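Long-range contacts in Lmo2125 protein (Listeria monocytogenes serovar 1/2a, PDB 5TU0), which binds maltose and, as a lipoprotein of the solute-binding family, probably delivers the sugar to a membrane transporter: residues D44-L52 and P62-R71; Y107-L116 and P269-V277. The protein carries 2 engineered substitutions. One frame throughout, in Å; residues are numbered along the deposited sequence. Where two conformers were deposited one is given.

Contact 1: D44-L52 and P62-R71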
loop_
_atom_site.group_PDB
_atom_site.type_symbol
_atom_site.label_atom_id
_atom_site.label_comp_id
_atom_site.label_asym_id
_atom_site.label_seq_id
_atom_site.Cartn_x
_atom_site.Cartn_y
_atom_site.Cartn_z
ATOM N N ASP A 44 -2.279 -16.933 9.119
ATOM C CA ASP A 44 -2.405 -15.495 8.892
ATOM C C ASP A 44 -1.008 -14.852 8.824
ATOM O O ASP A 44 -0.156 -15.134 9.668
ATOM C CB ASP A 44 -3.252 -14.873 10.014
ATOM C CG ASP A 44 -3.392 -13.383 9.875
ATOM O OD1 ASP A 44 -2.529 -12.633 10.399
ATOM O OD2 ASP A 44 -4.396 -12.957 9.273
ATOM N N MET A 45 -0.787 -13.998 7.824
ATOM C CA MET A 45 0.529 -13.386 7.586
ATOM C C MET A 45 1.040 -12.601 8.789
ATOM O O MET A 45 2.190 -12.763 9.212
ATOM C CB MET A 45 0.496 -12.478 6.342
ATOM C CG MET A 45 1.866 -11.928 5.921
ATOM S SD MET A 45 1.837 -10.774 4.517
ATOM C CE MET A 45 1.025 -9.369 5.260
ATOM N N PHE A 46 0.181 -11.754 9.336
ATOM C CA PHE A 46 0.554 -10.945 10.482
ATOM C C PHE A 46 0.747 -11.765 11.766
ATOM O O PHE A 46 1.650 -11.477 12.525
ATOM C CB PHE A 46 -0.438 -9.811 10.663
ATOM C CG PHE A 46 -0.468 -8.851 9.491
ATOM C CD1 PHE A 46 0.588 -7.959 9.279
ATOM C CD2 PHE A 46 -1.552 -8.820 8.609
ATOM C CE1 PHE A 46 0.558 -7.057 8.217
ATOM C CE2 PHE A 46 -1.586 -7.918 7.547
ATOM C CZ PHE A 46 -0.530 -7.038 7.349
ATOM N N GLU A 47 -0.071 -12.797 11.991
ATOM C CA GLU A 47 0.099 -13.645 13.171
ATOM C C GLU A 47 1.457 -14.370 13.131
ATOM O O GLU A 47 2.140 -14.491 14.143
ATOM C CB GLU A 47 -1.037 -14.653 13.310
ATOM C CG GLU A 47 -2.359 -14.022 13.709
ATOM C CD GLU A 47 -3.467 -15.040 13.917
ATOM O OE1 GLU A 47 -3.162 -16.246 14.042
ATOM O OE2 GLU A 47 -4.651 -14.622 13.969
ATOM N N THR A 48 1.838 -14.849 11.958
ATOM C CA THR A 48 3.138 -15.503 11.784
ATOM C C THR A 48 4.307 -14.581 12.215
ATOM O O THR A 48 5.221 -14.993 12.931
ATOM C CB THR A 48 3.334 -15.876 10.308
ATOM O OG1 THR A 48 2.294 -16.777 9.907
ATOM C CG2 THR A 48 4.696 -16.504 10.067
ATOM N N LEU A 49 4.270 -13.345 11.737
ATOM C CA LEU A 49 5.292 -12.363 12.046
ATOM C C LEU A 49 5.261 -11.937 13.527
ATOM O O LEU A 49 6.334 -11.769 14.131
ATOM C CB LEU A 49 5.175 -11.162 11.121
ATOM C CG LEU A 49 5.317 -11.484 9.630
ATOM C CD1 LEU A 49 5.027 -10.236 8.820
ATOM C CD2 LEU A 49 6.694 -12.062 9.285
ATOM N N GLU A 50 4.071 -11.782 14.117
ATOM C CA GLU A 50 4.018 -11.414 15.551
ATOM C C GLU A 50 4.534 -12.578 16.435
ATOM O O GLU A 50 5.057 -12.339 17.492
ATOM C CB GLU A 50 2.633 -10.887 16.010
ATOM C CG GLU A 50 1.578 -11.915 16.379
ATOM C CD GLU A 50 0.282 -11.312 16.952
ATOM O OE1 GLU A 50 -0.803 -11.897 16.718
ATOM O OE2 GLU A 50 0.330 -10.264 17.649
ATOM N N ALA A 51 4.394 -13.829 15.984
ATOM C CA ALA A 51 4.867 -14.970 16.757
ATOM C C ALA A 51 6.332 -15.298 16.499
ATOM O O ALA A 51 6.921 -16.091 17.239
ATOM C CB ALA A 51 4.020 -16.204 16.462
ATOM N N LEU A 52 6.928 -14.692 15.467
ATOM C CA LEU A 52 8.313 -15.047 15.085
ATOM C C LEU A 52 9.347 -14.852 16.190
ATOM O O LEU A 52 10.197 -15.716 16.364
ATOM C CB LEU A 52 8.716 -14.321 13.795
ATOM C CG LEU A 52 10.079 -14.551 13.162
ATOM C CD1 LEU A 52 10.290 -16.016 12.805
ATOM C CD2 LEU A 52 10.180 -13.668 11.924
ATOM N N PRO A 62 8.567 -21.045 10.793
ATOM C CA PRO A 62 8.781 -21.473 9.406
ATOM C C PRO A 62 10.095 -20.895 8.869
ATOM O O PRO A 62 10.627 -19.927 9.429
ATOM C CB PRO A 62 7.582 -20.849 8.665
ATOM C CG PRO A 62 7.249 -19.650 9.474
ATOM C CD PRO A 62 7.450 -20.082 10.887
ATOM N N ASP A 63 10.620 -21.487 7.798
ATOM C CA ASP A 63 11.845 -20.994 7.180
ATOM C C ASP A 63 11.619 -19.764 6.340
ATOM O O ASP A 63 12.453 -18.841 6.345
ATOM C CB ASP A 63 12.447 -22.063 6.285
ATOM C CG ASP A 63 12.874 -23.274 7.056
ATOM O OD1 ASP A 63 13.741 -23.124 7.936
ATOM O OD2 ASP A 63 12.358 -24.372 6.756
ATOM N N VAL A 64 10.517 -19.743 5.585
ATOM C CA VAL A 64 10.186 -18.597 4.742
ATOM C C VAL A 64 8.711 -18.246 4.891
ATOM O O VAL A 64 7.875 -19.101 5.186
ATOM C CB VAL A 64 10.501 -18.834 3.250
ATOM C CG1 VAL A 64 12.003 -18.991 3.025
ATOM C CG2 VAL A 64 9.748 -20.042 2.736
ATOM N N MET A 65 8.415 -16.966 4.709
ATOM C CA MET A 65 7.060 -16.451 4.821
ATOM C C MET A 65 6.989 -15.132 4.055
ATOM O O MET A 65 7.956 -14.727 3.433
ATOM C CB MET A 65 6.713 -16.289 6.304
ATOM C CG MET A 65 7.518 -15.212 7.025
ATOM S SD MET A 65 8.106 -15.695 8.669
ATOM C CE MET A 65 9.517 -16.646 8.118
ATOM N N MET A 66 5.850 -14.466 4.098
ATOM C CA MET A 66 5.708 -13.193 3.432
ATOM C C MET A 66 5.511 -12.095 4.465
ATOM O O MET A 66 5.181 -12.358 5.630
ATOM C CB MET A 66 4.527 -13.234 2.461
ATOM C CG MET A 66 4.676 -14.276 1.355
ATOM S SD MET A 66 3.175 -14.452 0.353
ATOM C CE MET A 66 2.990 -12.800 -0.256
ATOM N N SER A 67 5.718 -10.856 4.027
ATOM C CA SER A 67 5.497 -9.696 4.867
ATOM C C SER A 67 5.169 -8.489 4.009
ATOM O O SER A 67 5.691 -8.351 2.897
ATOM C CB SER A 67 6.738 -9.385 5.704
ATOM O OG SER A 67 6.578 -8.173 6.444
ATOM N N ALA A 68 4.281 -7.636 4.518
ATOM C CA ALA A 68 4.032 -6.355 3.883
ATOM C C ALA A 68 5.370 -5.622 3.860
ATOM O O ALA A 68 6.182 -5.777 4.788
ATOM C CB ALA A 68 3.027 -5.548 4.673
ATOM N N PHE A 69 5.596 -4.809 2.827
ATOM C CA PHE A 69 6.843 -4.042 2.709
ATOM C C PHE A 69 7.104 -3.157 3.929
ATOM O O PHE A 69 8.244 -3.044 4.381
ATOM C CB PHE A 69 6.843 -3.112 1.478
ATOM C CG PHE A 69 6.932 -3.812 0.142
ATOM C CD1 PHE A 69 7.715 -4.950 -0.039
ATOM C CD2 PHE A 69 6.317 -3.254 -0.966
ATOM C CE1 PHE A 69 7.809 -5.556 -1.282
ATOM C CE2 PHE A 69 6.420 -3.849 -2.208
ATOM C CZ PHE A 69 7.178 -5.002 -2.361
ATOM N N ASP A 70 6.049 -2.572 4.484
ATOM C CA ASP A 70 6.223 -1.635 5.607
ATOM C C ASP A 70 6.818 -2.194 6.912
ATOM O O ASP A 70 7.284 -1.412 7.758
ATOM C CB ASP A 70 4.922 -0.845 5.888
ATOM C CG ASP A 70 3.737 -1.732 6.290
ATOM O OD1 ASP A 70 3.911 -2.884 6.742
ATOM O OD2 ASP A 70 2.595 -1.234 6.160
ATOM N N ARG A 71 6.800 -3.517 7.062
ATOM C CA ARG A 71 7.341 -4.235 8.229
ATOM C C ARG A 71 8.701 -4.919 8.012
ATOM O O ARG A 71 9.327 -5.338 8.974
ATOM C CB ARG A 71 6.345 -5.327 8.640
ATOM C CG ARG A 71 5.098 -4.808 9.317
ATOM C CD ARG A 71 5.348 -4.714 10.813
ATOM N NE ARG A 71 5.268 -6.047 11.437
ATOM C CZ ARG A 71 5.736 -6.368 12.644
ATOM N NH1 ARG A 71 5.568 -7.607 13.109
ATOM N NH2 ARG A 71 6.372 -5.466 13.392
HETATM O O HOH W 1 4.032 -14.112 7.427
HETATM O O HOH W 2 7.004 -9.295 15.346
#
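Leu-49 and Met-65 meet at the closely packed heart of this contact. Leu-49 CD2 lies 3.9 Å from Met-65 SD, and its CD1 lies 3.5 Å from Ser-67 OG. Thr-48 CG2 approaches the same sulfur at 3.8 Å and also touches the ring of Pro-62. Met-65 is bent at chi2 and chi3, which brings its sulfur up beneath the helix. Met-45 CG lies anti to the backbone N (chi1 -173°), and the chain then runs along the strand, with CG 3.4 Å from Met-66 O and CE near Ala-68 N. Met-45 CE also lies over one face of the Phe-46 ring, offset toward its rim.

Helix segment 45-52 runs at 107° to strand 64-68, with 8.4 Å between their axes. The full helix, 45-58, is laid over a sheet in the solute-binding protein fold. Asp-44 is its N-cap, and OD1 accepts from Glu-47 N with its anti lone pair.

The polar links across the contact run through two waters. One donates to both Met-45 O and Met-66 O. A second bridges Leu-49 O and Arg-71 NH1, at the looser edge, where the guanidinium lies obliquely 4.1 Å from Leu-49 CB. Beyond Ala-68 the chain turns into Asp-70, a residue of the maltose pocket. Ala-68 O accepts hydrogen bonds from Ser-67 OG and Arg-71 N, one on each face of its carbonyl plane.

Contact 2: Y107-L116 and P269-V277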
loop_
_atom_site.group_PDB
_atom_site.type_symbol
_atom_site.label_atom_id
_atom_site.label_comp_id
_atom_site.label_asym_id
_atom_site.label_seq_id
_atom_site.Cartn_x
_atom_site.Cartn_y
_atom_site.Cartn_z
ATOM N N TYR A 107 16.464 -7.402 3.292
ATOM C CA TYR A 107 15.746 -8.370 4.141
ATOM C C TYR A 107 14.533 -9.103 3.514
ATOM O O TYR A 107 13.767 -9.769 4.213
ATOM C CB TYR A 107 15.350 -7.710 5.451
ATOM C CG TYR A 107 16.514 -7.320 6.319
ATOM C CD1 TYR A 107 17.283 -8.295 6.964
ATOM C CD2 TYR A 107 16.829 -5.976 6.554
ATOM C CE1 TYR A 107 18.344 -7.951 7.783
ATOM C CE2 TYR A 107 17.889 -5.632 7.367
ATOM C CZ TYR A 107 18.638 -6.621 7.986
ATOM O OH TYR A 107 19.690 -6.297 8.799
ATOM N N GLY A 108 14.394 -9.017 2.203
ATOM C CA GLY A 108 13.340 -9.713 1.510
ATOM C C GLY A 108 13.462 -9.588 0.027
ATOM O O GLY A 108 14.308 -8.839 -0.470
ATOM N N ALA A 109 12.613 -10.333 -0.678
ATOM C CA ALA A 109 12.565 -10.320 -2.130
ATOM C C ALA A 109 11.173 -9.846 -2.537
ATOM O O ALA A 109 10.184 -10.504 -2.216
ATOM C CB ALA A 109 12.840 -11.715 -2.672
ATOM N N PRO A 110 11.076 -8.707 -3.253
ATOM C CA PRO A 110 9.755 -8.197 -3.651
ATOM C C PRO A 110 8.957 -9.175 -4.489
ATOM O O PRO A 110 9.519 -9.797 -5.408
ATOM C CB PRO A 110 10.084 -6.957 -4.485
ATOM C CG PRO A 110 11.439 -6.571 -4.086
ATOM C CD PRO A 110 12.158 -7.786 -3.625
ATOM N N ALA A 111 7.657 -9.274 -4.189
ATOM C CA ALA A 111 6.780 -10.215 -4.843
ATOM C C ALA A 111 5.468 -9.633 -5.397
ATOM O O ALA A 111 5.013 -10.061 -6.468
ATOM C CB ALA A 111 6.458 -11.319 -3.861
ATOM N N ILE A 112 4.868 -8.681 -4.670
ATOM C CA ILE A 112 3.590 -8.101 -5.030
ATOM C C ILE A 112 3.646 -6.604 -4.825
ATOM O O ILE A 112 4.215 -6.145 -3.846
ATOM C CB ILE A 112 2.466 -8.666 -4.133
ATOM C CG1 ILE A 112 2.269 -10.171 -4.399
ATOM C CG2 ILE A 112 1.145 -7.922 -4.343
ATOM C CD1 ILE A 112 1.275 -10.841 -3.475
ATOM N N ILE A 113 3.069 -5.851 -5.754
ATOM C CA ILE A 113 2.991 -4.400 -5.605
ATOM C C ILE A 113 1.536 -4.006 -5.559
ATOM O O ILE A 113 0.694 -4.677 -6.118
ATOM C CB ILE A 113 3.691 -3.604 -6.738
ATOM C CG1 ILE A 113 3.101 -3.940 -8.127
ATOM C CG2 ILE A 113 5.191 -3.865 -6.695
ATOM C CD1 ILE A 113 3.329 -2.870 -9.182
ATOM N N GLU A 114 1.252 -2.925 -4.856
ATOM C CA GLU A 114 -0.087 -2.380 -4.825
ATOM C C GLU A 114 -0.061 -0.930 -4.399
ATOM O O GLU A 114 0.876 -0.487 -3.757
ATOM C CB GLU A 114 -1.028 -3.192 -3.932
ATOM C CG GLU A 114 -0.624 -3.331 -2.485
ATOM C CD GLU A 114 -1.747 -3.894 -1.620
ATOM O OE1 GLU A 114 -2.753 -4.432 -2.173
ATOM O OE2 GLU A 114 -1.632 -3.777 -0.380
ATOM N N THR A 115 -1.077 -0.191 -4.810
ATOM C CA THR A 115 -1.198 1.186 -4.418
ATOM C C THR A 115 -2.644 1.574 -4.659
ATOM O O THR A 115 -3.426 0.791 -5.223
ATOM C CB THR A 115 -0.237 2.117 -5.200
ATOM O OG1 THR A 115 -0.277 3.435 -4.638
ATOM C CG2 THR A 115 -0.599 2.206 -6.673
ATOM N N LEU A 116 -2.989 2.766 -4.216
ATOM C CA LEU A 116 -4.322 3.298 -4.390
ATOM C C LEU A 116 -4.624 3.599 -5.854
ATOM O O LEU A 116 -3.746 3.972 -6.626
ATOM C CB LEU A 116 -4.513 4.557 -3.548
ATOM C CG LEU A 116 -4.491 4.403 -2.034
ATOM C CD1 LEU A 116 -4.762 5.758 -1.391
ATOM C CD2 LEU A 116 -5.513 3.390 -1.555
ATOM N N PRO A 269 0.757 8.352 -4.076
ATOM C CA PRO A 269 0.430 7.560 -2.902
ATOM C C PRO A 269 1.576 6.670 -2.438
ATOM O O PRO A 269 2.583 6.609 -3.118
ATOM C CB PRO A 269 -0.721 6.701 -3.393
ATOM C CG PRO A 269 -0.399 6.464 -4.828
ATOM C CD PRO A 269 0.205 7.751 -5.304
ATOM N N PHE A 270 1.426 6.032 -1.281
ATOM C CA PHE A 270 2.439 5.079 -0.810
ATOM C C PHE A 270 2.488 3.866 -1.753
ATOM O O PHE A 270 1.451 3.382 -2.205
ATOM C CB PHE A 270 2.155 4.583 0.611
ATOM C CG PHE A 270 2.354 5.624 1.680
ATOM C CD1 PHE A 270 3.585 6.232 1.856
ATOM C CD2 PHE A 270 1.310 5.983 2.524
ATOM C CE1 PHE A 270 3.775 7.190 2.840
ATOM C CE2 PHE A 270 1.496 6.945 3.511
ATOM C CZ PHE A 270 2.731 7.539 3.671
ATOM N N ALA A 271 3.700 3.401 -2.041
ATOM C CA ALA A 271 3.921 2.208 -2.867
ATOM C C ALA A 271 3.931 1.018 -1.906
ATOM O O ALA A 271 4.926 0.798 -1.212
ATOM C CB ALA A 271 5.254 2.311 -3.593
ATOM N N GLY A 272 2.844 0.255 -1.869
ATOM C CA GLY A 272 2.719 -0.878 -0.962
ATOM C C GLY A 272 2.998 -2.188 -1.668
ATOM O O GLY A 272 3.408 -2.222 -2.848
ATOM N N GLY A 273 2.789 -3.266 -0.939
ATOM C CA GLY A 273 3.015 -4.598 -1.495
ATOM C C GLY A 273 3.590 -5.549 -0.475
ATOM O O GLY A 273 3.597 -5.260 0.718
ATOM N N LYS A 274 4.088 -6.679 -0.972
ATOM C CA LYS A 274 4.598 -7.740 -0.133
ATOM C C LYS A 274 5.867 -8.362 -0.723
ATOM O O LYS A 274 6.072 -8.392 -1.952
ATOM C CB LYS A 274 3.542 -8.844 0.009
ATOM C CG LYS A 274 2.200 -8.418 0.597
ATOM C CD LYS A 274 1.317 -9.652 0.796
ATOM C CE LYS A 274 -0.118 -9.347 1.228
ATOM N NZ LYS A 274 -0.920 -8.929 0.059
ATOM N N GLY A 275 6.701 -8.864 0.171
ATOM C CA GLY A 275 7.925 -9.548 -0.198
ATOM C C GLY A 275 8.009 -10.886 0.529
ATOM O O GLY A 275 7.297 -11.135 1.518
ATOM N N TRP A 276 8.865 -11.758 0.018
ATOM C CA TRP A 276 9.158 -13.009 0.663
ATOM C C TRP A 276 10.354 -12.752 1.589
ATOM O O TRP A 276 11.300 -12.042 1.218
ATOM C CB TRP A 276 9.499 -14.087 -0.371
ATOM C CG TRP A 276 8.319 -14.656 -1.045
ATOM C CD1 TRP A 276 7.757 -14.254 -2.214
ATOM C CD2 TRP A 276 7.547 -15.770 -0.585
ATOM N NE1 TRP A 276 6.680 -15.069 -2.525
ATOM C CE2 TRP A 276 6.522 -15.991 -1.526
ATOM C CE3 TRP A 276 7.623 -16.592 0.536
ATOM C CZ2 TRP A 276 5.588 -17.021 -1.386
ATOM C CZ3 TRP A 276 6.691 -17.616 0.684
ATOM C CH2 TRP A 276 5.687 -17.814 -0.276
ATOM N N VAL A 277 10.298 -13.310 2.796
ATOM C CA VAL A 277 11.350 -13.127 3.782
ATOM C C VAL A 277 11.793 -14.462 4.343
ATOM O O VAL A 277 11.051 -15.444 4.252
ATOM C CB VAL A 277 10.898 -12.191 4.917
ATOM C CG1 VAL A 277 10.460 -10.849 4.332
ATOM C CG2 VAL A 277 9.762 -12.788 5.752
HETATM O O HOH W 3 -1.205 3.462 -1.556
#
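A classic beta bulge interrupts this antiparallel pair: two residues, Ala-111 and Ile-112, stand opposite the single Lys-274. Their two N-H groups grip one oxygen, Lys-274 O, with Ala-111 N at 2.9 Å in the carbonyl plane and Ile-112 N tilted from it. Ala-111 CB turns toward the partner strand and touches Trp-276 CD1 at 3.6 Å.

Regular pairing resumes on both sides, Ala-109 with Trp-276 and Glu-114 with Gly-272. At Gly-273 the strands come close, and its CA makes a CA-H...O contact of 3.1 Å with Ile-112 O. The backbone there has a positive phi (143°), a shape that glycine readily takes. Glu-114 lays its CG against Gly-273 N at 3.7 Å, and its extended chain reaches the bound maltose. Further along, Thr-115 OG1 donates to Phe-270 O at 3.0 Å, from above the carbonyl plane. A water links the same oxygen to Leu-116 N.

Lys-274 NZ is hydrogen-bonded to Tyr-19 OH. Trp-276 meets Trp-291 of helix 285-295 edge-to-face, while Ile-113 and Ala-271 touch Tyr-336 of helix 327-336. Strand 272-278 is flanked by 105-121 and 64-68.

The two contacts follow one another along the chain, both segments of contact 1 preceding those of contact 2. Their centres are about 13 Å apart. They share one mixed sheet, in which strand 272-278 pairs with both 64-68 and 105-121. The junction is direct: Met-65 O lies 2.8 Å from Val-277 N, and Phe-69 N lies 2.9 Å from Gly-273 O, both probable hydrogen bonds. Contact 1 adds a helix to the sheet, while contact 2 extends it to strand 105-121. Each contributes a residue to the maltose pocket, Asp-70 from contact 1 and Glu-114 from contact 2. Distant parts of the chain thus meet at the sugar through a common sheet.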